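Local structure of trans-4-hydroxy-L-proline dehydratase (Clostridioides difficile 70-100-2010, 6VXC) at residues A769-P773 against F790-R795; S355-F360 against G785-H789. The protein uses a glycyl radical to dehydrate trans-4-hydroxy-L-proline to (S)-1-pyrroline-5-carboxylate in the anaerobic breakdown of hydroxyproline. All coordinates share one frame; numbering follows the deposited sequence.

Contact 1 (A769-P773 against F790-R795)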
loop_
_atom_site.group_PDB
_atom_site.type_symbol
_atom_site.label_atom_id
_atom_site.label_comp_id
_atom_site.label_asym_id
_atom_site.label_seq_id
_atom_site.Cartn_x
_atom_site.Cartn_y
_atom_site.Cartn_z
ATOM N N ALA A 769 -18.395 -3.870 -20.724
ATOM C CA ALA A 769 -18.563 -4.098 -19.296
ATOM C C ALA A 769 -19.259 -2.926 -18.617
ATOM O O ALA A 769 -19.960 -3.122 -17.623
ATOM C CB ALA A 769 -17.213 -4.369 -18.636
ATOM N N GLN A 770 -19.058 -1.704 -19.117
ATOM C CA GLN A 770 -19.778 -0.556 -18.563
ATOM C C GLN A 770 -21.271 -0.640 -18.862
ATOM O O GLN A 770 -22.091 -0.224 -18.039
ATOM C CB GLN A 770 -19.216 0.753 -19.111
ATOM C CG GLN A 770 -17.818 1.075 -18.658
ATOM C CD GLN A 770 -17.342 2.414 -19.196
ATOM O OE1 GLN A 770 -17.505 2.710 -20.381
ATOM N NE2 GLN A 770 -16.758 3.235 -18.326
ATOM N N LYS A 771 -21.641 -1.141 -20.047
ATOM C CA LYS A 771 -23.057 -1.237 -20.395
ATOM C C LYS A 771 -23.744 -2.389 -19.688
ATOM O O LYS A 771 -24.923 -2.277 -19.352
ATOM C CB LYS A 771 -23.266 -1.417 -21.897
ATOM C CG LYS A 771 -22.892 -0.255 -22.789
ATOM C CD LYS A 771 -22.779 -0.779 -24.216
ATOM C CE LYS A 771 -24.132 -1.359 -24.681
ATOM N NZ LYS A 771 -24.038 -2.315 -25.842
ATOM N N ASN A 772 -23.043 -3.500 -19.486
ATOM C CA ASN A 772 -23.631 -4.719 -18.930
ATOM C C ASN A 772 -22.672 -5.307 -17.913
ATOM O O ASN A 772 -22.031 -6.330 -18.159
ATOM C CB ASN A 772 -23.943 -5.730 -20.038
ATOM C CG ASN A 772 -25.064 -5.275 -20.968
ATOM O OD1 ASN A 772 -24.844 -5.048 -22.165
ATOM N ND2 ASN A 772 -26.278 -5.175 -20.429
ATOM N N PRO A 773 -22.562 -4.685 -16.744
ATOM C CA PRO A 773 -21.577 -5.152 -15.758
ATOM C C PRO A 773 -21.769 -6.598 -15.348
ATOM O O PRO A 773 -20.787 -7.287 -15.053
ATOM C CB PRO A 773 -21.794 -4.201 -14.571
ATOM C CG PRO A 773 -22.538 -3.048 -15.133
ATOM C CD PRO A 773 -23.342 -3.537 -16.258
ATOM N N PHE A 790 -12.904 -4.537 -12.565
ATOM C CA PHE A 790 -13.395 -3.360 -13.263
ATOM C C PHE A 790 -14.716 -2.861 -12.678
ATOM O O PHE A 790 -14.918 -1.653 -12.530
ATOM C CB PHE A 790 -13.520 -3.697 -14.761
ATOM C CG PHE A 790 -13.925 -2.543 -15.633
ATOM C CD1 PHE A 790 -13.026 -1.540 -15.943
ATOM C CD2 PHE A 790 -15.188 -2.510 -16.218
ATOM C CE1 PHE A 790 -13.397 -0.480 -16.765
ATOM C CE2 PHE A 790 -15.565 -1.464 -17.052
ATOM C CZ PHE A 790 -14.678 -0.450 -17.323
ATOM N N ASN A 791 -15.600 -3.780 -12.292
ATOM C CA ASN A 791 -16.895 -3.434 -11.712
ATOM C C ASN A 791 -16.789 -2.803 -10.321
ATOM O O ASN A 791 -17.793 -2.279 -9.834
ATOM C CB ASN A 791 -17.803 -4.674 -11.618
ATOM C CG ASN A 791 -18.346 -5.123 -12.968
ATOM O OD1 ASN A 791 -18.266 -4.400 -13.964
ATOM N ND2 ASN A 791 -18.959 -6.310 -12.988
ATOM N N ASN A 792 -15.636 -2.880 -9.654
ATOM C CA ASN A 792 -15.440 -2.205 -8.372
ATOM C C ASN A 792 -15.045 -0.745 -8.528
ATOM O O ASN A 792 -14.858 -0.063 -7.521
ATOM C CB ASN A 792 -14.371 -2.907 -7.531
ATOM C CG ASN A 792 -14.884 -4.182 -6.885
ATOM O OD1 ASN A 792 -16.079 -4.356 -6.704
ATOM N ND2 ASN A 792 -13.970 -5.071 -6.519
ATOM N N LEU A 793 -14.882 -0.261 -9.750
ATOM C CA LEU A 793 -14.376 1.074 -9.993
ATOM C C LEU A 793 -15.517 2.030 -10.342
ATOM O O LEU A 793 -16.488 1.648 -10.997
ATOM C CB LEU A 793 -13.341 1.040 -11.113
ATOM C CG LEU A 793 -12.324 -0.117 -11.047
ATOM C CD1 LEU A 793 -11.445 -0.076 -12.260
ATOM C CD2 LEU A 793 -11.467 -0.080 -9.767
ATOM N N SER A 794 -15.401 3.271 -9.885
ATOM C CA SER A 794 -16.352 4.288 -10.293
ATOM C C SER A 794 -16.262 4.501 -11.803
ATOM O O SER A 794 -15.261 4.178 -12.443
ATOM C CB SER A 794 -16.069 5.615 -9.592
ATOM O OG SER A 794 -14.954 6.263 -10.192
ATOM N N ARG A 795 -17.332 5.050 -12.370
ATOM C CA ARG A 795 -17.324 5.375 -13.792
ATOM C C ARG A 795 -16.147 6.292 -14.142
ATOM O O ARG A 795 -15.524 6.147 -15.199
ATOM C CB ARG A 795 -18.660 6.016 -14.179
ATOM C CG ARG A 795 -18.698 6.544 -15.588
ATOM C CD ARG A 795 -18.469 5.450 -16.605
ATOM N NE ARG A 795 -18.295 6.039 -17.929
ATOM C CZ ARG A 795 -19.185 6.006 -18.910
ATOM N NH1 ARG A 795 -20.344 5.374 -18.746
ATOM N NH2 ARG A 795 -18.900 6.608 -20.058
HETATM O O HOH W 1 -18.880 -1.961 -14.708
#

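Contact 2 (S355-F360 against G785-H789)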
loop_
_atom_site.group_PDB
_atom_site.type_symbol
_atom_site.label_atom_id
_atom_site.label_comp_id
_atom_site.label_asym_id
_atom_site.label_seq_id
_atom_site.Cartn_x
_atom_site.Cartn_y
_atom_site.Cartn_z
ATOM N N SER A 355 -9.874 3.262 -2.867
ATOM C CA SER A 355 -11.240 2.780 -3.080
ATOM C C SER A 355 -11.206 1.331 -3.583
ATOM O O SER A 355 -11.442 1.036 -4.756
ATOM C CB SER A 355 -11.970 3.716 -4.039
ATOM O OG SER A 355 -13.351 3.414 -4.107
ATOM N N THR A 356 -10.956 0.406 -2.652
ATOM C CA THR A 356 -10.761 -0.998 -2.995
ATOM C C THR A 356 -10.997 -1.852 -1.760
ATOM O O THR A 356 -10.827 -1.386 -0.631
ATOM C CB THR A 356 -9.342 -1.250 -3.526
ATOM O OG1 THR A 356 -9.182 -2.643 -3.830
ATOM C CG2 THR A 356 -8.299 -0.871 -2.467
ATOM N N TYR A 357 -11.374 -3.113 -1.989
ATOM C CA TYR A 357 -11.350 -4.121 -0.930
ATOM C C TYR A 357 -9.943 -4.649 -0.655
ATOM O O TYR A 357 -9.716 -5.247 0.399
ATOM C CB TYR A 357 -12.246 -5.326 -1.283
ATOM C CG TYR A 357 -13.742 -5.091 -1.347
ATOM C CD1 TYR A 357 -14.509 -4.967 -0.190
ATOM C CD2 TYR A 357 -14.396 -5.022 -2.569
ATOM C CE1 TYR A 357 -15.900 -4.759 -0.260
ATOM C CE2 TYR A 357 -15.768 -4.820 -2.660
ATOM C CZ TYR A 357 -16.520 -4.684 -1.503
ATOM O OH TYR A 357 -17.882 -4.488 -1.609
ATOM N N THR A 358 -9.013 -4.509 -1.595
ATOM C CA THR A 358 -7.692 -5.105 -1.416
ATOM C C THR A 358 -6.893 -4.324 -0.370
ATOM O O THR A 358 -7.152 -3.146 -0.110
ATOM C CB THR A 358 -6.944 -5.170 -2.750
ATOM O OG1 THR A 358 -6.709 -3.851 -3.263
ATOM C CG2 THR A 358 -7.770 -5.951 -3.783
ATOM N N ASP A 359 -5.912 -5.004 0.245
ATOM C CA ASP A 359 -5.109 -4.418 1.315
ATOM C C ASP A 359 -3.623 -4.420 0.982
ATOM O O ASP A 359 -2.797 -4.343 1.893
ATOM C CB ASP A 359 -5.346 -5.147 2.648
ATOM C CG ASP A 359 -5.241 -4.215 3.875
ATOM O OD1 ASP A 359 -4.953 -3.010 3.727
ATOM O OD2 ASP A 359 -5.462 -4.712 4.994
ATOM N N PHE A 360 -3.264 -4.548 -0.300
ATOM C CA PHE A 360 -1.932 -4.203 -0.784
ATOM C C PHE A 360 -0.835 -4.992 -0.073
ATOM O O PHE A 360 0.184 -4.436 0.338
ATOM C CB PHE A 360 -1.673 -2.693 -0.652
ATOM C CG PHE A 360 -2.607 -1.854 -1.446
ATOM C CD1 PHE A 360 -3.848 -1.517 -0.949
ATOM C CD2 PHE A 360 -2.254 -1.413 -2.708
ATOM C CE1 PHE A 360 -4.713 -0.758 -1.680
ATOM C CE2 PHE A 360 -3.122 -0.650 -3.445
ATOM C CZ PHE A 360 -4.362 -0.326 -2.928
ATOM N N GLY A 785 -0.604 0.356 -9.068
ATOM C CA GLY A 785 0.067 -0.400 -8.031
ATOM C C GLY A 785 -0.695 -1.593 -7.512
ATOM O O GLY A 785 -0.242 -2.220 -6.542
ATOM N N TYR A 786 -1.833 -1.924 -8.124
ATOM C CA TYR A 786 -2.653 -3.076 -7.761
ATOM C C TYR A 786 -3.669 -3.337 -8.861
ATOM O O TYR A 786 -3.979 -2.460 -9.664
ATOM C CB TYR A 786 -3.390 -2.873 -6.446
ATOM C CG TYR A 786 -4.510 -1.864 -6.521
ATOM C CD1 TYR A 786 -4.235 -0.508 -6.622
ATOM C CD2 TYR A 786 -5.842 -2.267 -6.513
ATOM C CE1 TYR A 786 -5.255 0.420 -6.677
ATOM C CE2 TYR A 786 -6.873 -1.346 -6.574
ATOM C CZ TYR A 786 -6.565 -0.002 -6.659
ATOM O OH TYR A 786 -7.570 0.929 -6.721
ATOM N N SER A 787 -4.222 -4.541 -8.844
ATOM C CA SER A 787 -5.274 -4.954 -9.760
ATOM C C SER A 787 -6.593 -5.052 -9.013
ATOM O O SER A 787 -6.623 -5.305 -7.805
ATOM C CB SER A 787 -4.946 -6.302 -10.424
ATOM O OG SER A 787 -3.738 -6.223 -11.155
ATOM N N ASP A 788 -7.684 -4.827 -9.734
ATOM C CA ASP A 788 -9.005 -4.874 -9.123
ATOM C C ASP A 788 -10.031 -5.234 -10.184
ATOM O O ASP A 788 -9.790 -5.077 -11.376
ATOM C CB ASP A 788 -9.362 -3.526 -8.461
ATOM C CG ASP A 788 -10.317 -3.681 -7.276
ATOM O OD1 ASP A 788 -11.010 -4.721 -7.185
ATOM O OD2 ASP A 788 -10.366 -2.749 -6.433
ATOM N N HIS A 789 -11.191 -5.700 -9.738
ATOM C CA HIS A 789 -12.299 -5.900 -10.660
ATOM C C HIS A 789 -12.756 -4.569 -11.238
ATOM O O HIS A 789 -12.919 -3.586 -10.513
ATOM C CB HIS A 789 -13.463 -6.598 -9.959
ATOM C CG HIS A 789 -13.233 -8.056 -9.731
ATOM N ND1 HIS A 789 -12.643 -8.545 -8.588
ATOM C CD2 HIS A 789 -13.485 -9.130 -10.514
ATOM C CE1 HIS A 789 -12.547 -9.859 -8.672
ATOM N NE2 HIS A 789 -13.056 -10.241 -9.829
HETATM O O HOH W 2 -10.108 -0.075 -6.867
HETATM O O HOH W 3 -11.299 -4.690 -4.331
#

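Contact 1 (A769-P773 against F790-R795)
Gln770 NE2 is held by two acceptors, Asp799 OD1 and Gln798 OE1 of helix 795-803, and it lies over one face of the Arg795 guanidinium, 3.2 Å from Arg795 NE. Both nitrogens are donors, so they do not bond to each other; Asp799 serves them together, taking Arg795 NE in a salt bridge through OD2. The amide of Gln770 is tilted 39° from the guanidinium plane, with Gln770 OE1 4.0 Å above the middle of the group. Arg795 gets there by a bend at chi2 (61°), which folds its chain across the glutamine. Further back along Gln770, CG rests at the edge of the Phe790 ring, 3.7 Å from Phe790 CZ. The methyl of Ala769 meets the CD2-CE2 side of the same ring, which also packs on Leu779. This is the C-terminal part of the glycine radical domain: the last turn of helix 763-771 lies against Phe790 and Asn791 of the short 3-10 segment 790-792, which leads through Ser794, the N-cap, into helix 795-803. Where helix 763-771 has ended, Asn791 ND2 donates to Pro773 O at 2.9 Å, approaching from above the carbonyl plane while the acceptor stays close to the asparagine's own amide plane. The other end of that amide, Asn791 OD1, accepts a 2.6 Å hydrogen bond from a water that also reaches Ala769 O, weakly.

Contact 2 (S355-F360 against G785-H789)
Thr356 OG1 donates to Asp788 OD2 at 2.9 Å, meeting the carboxylate from above its plane. Beside this bond, Phe360 turns an edge toward the face of Tyr786; the ring planes stand at 63°, and Phe360 CE2 comes to 3.4 Å from Tyr786 CD1. Tyr786 CG sits between its backbone N and carbonyl carbon (chi1 71°), and Thr356 OG1 and Thr358 OG1 approach the ring obliquely. A water joins the two segments: it donates to Ser355 O and Asp788 OD2 and accepts from Tyr786 OH, each at 2.7 Å. A second water links Tyr357 N to Asp788 OD1, an oxygen that also takes a bond from Asn792 ND2. Behind Thr356, the amide of Thr358 donates back to Thr356 OG1 at 2.9 Å, closing an ST turn that gives this oxygen a backbone donor as well as its bond to Asp788. Gly785 is the site of the glycyl radical, which is absent from this model. The loop 355-360 runs from helix 348-353 to strand 362-366, an outermost strand of the five-stranded sheet, and faces strand 787-789, which pairs antiparallel with strand 780-782.

How the contacts relate
Contacts 1 and 2 share one continuous run of chain: 785-789 leads directly into 790-795, so the chain leaving the radical site at Gly785 is met first by 355-360 and then, further out, by 769-773 at the end of helix 763-771. Their centres are 15 Å apart, contact 2 lying about 9 Å from the centre of the chain and contact 1 about 23 Å. They touch where Asn792 ND2 packs 4.0 Å from Tyr357 CD2 and where Leu793 CD2 lies 4.2 Å from Asp788 CB. Only contact 2 borders the probable active site: the Phe360 side chain is about 4 Å from that of Cys454, the probable radical cysteine, about 7 Å from that of Glu456, the probable proton acceptor, and about 4 Å from a glycerol, probably from the crystallisation liquor.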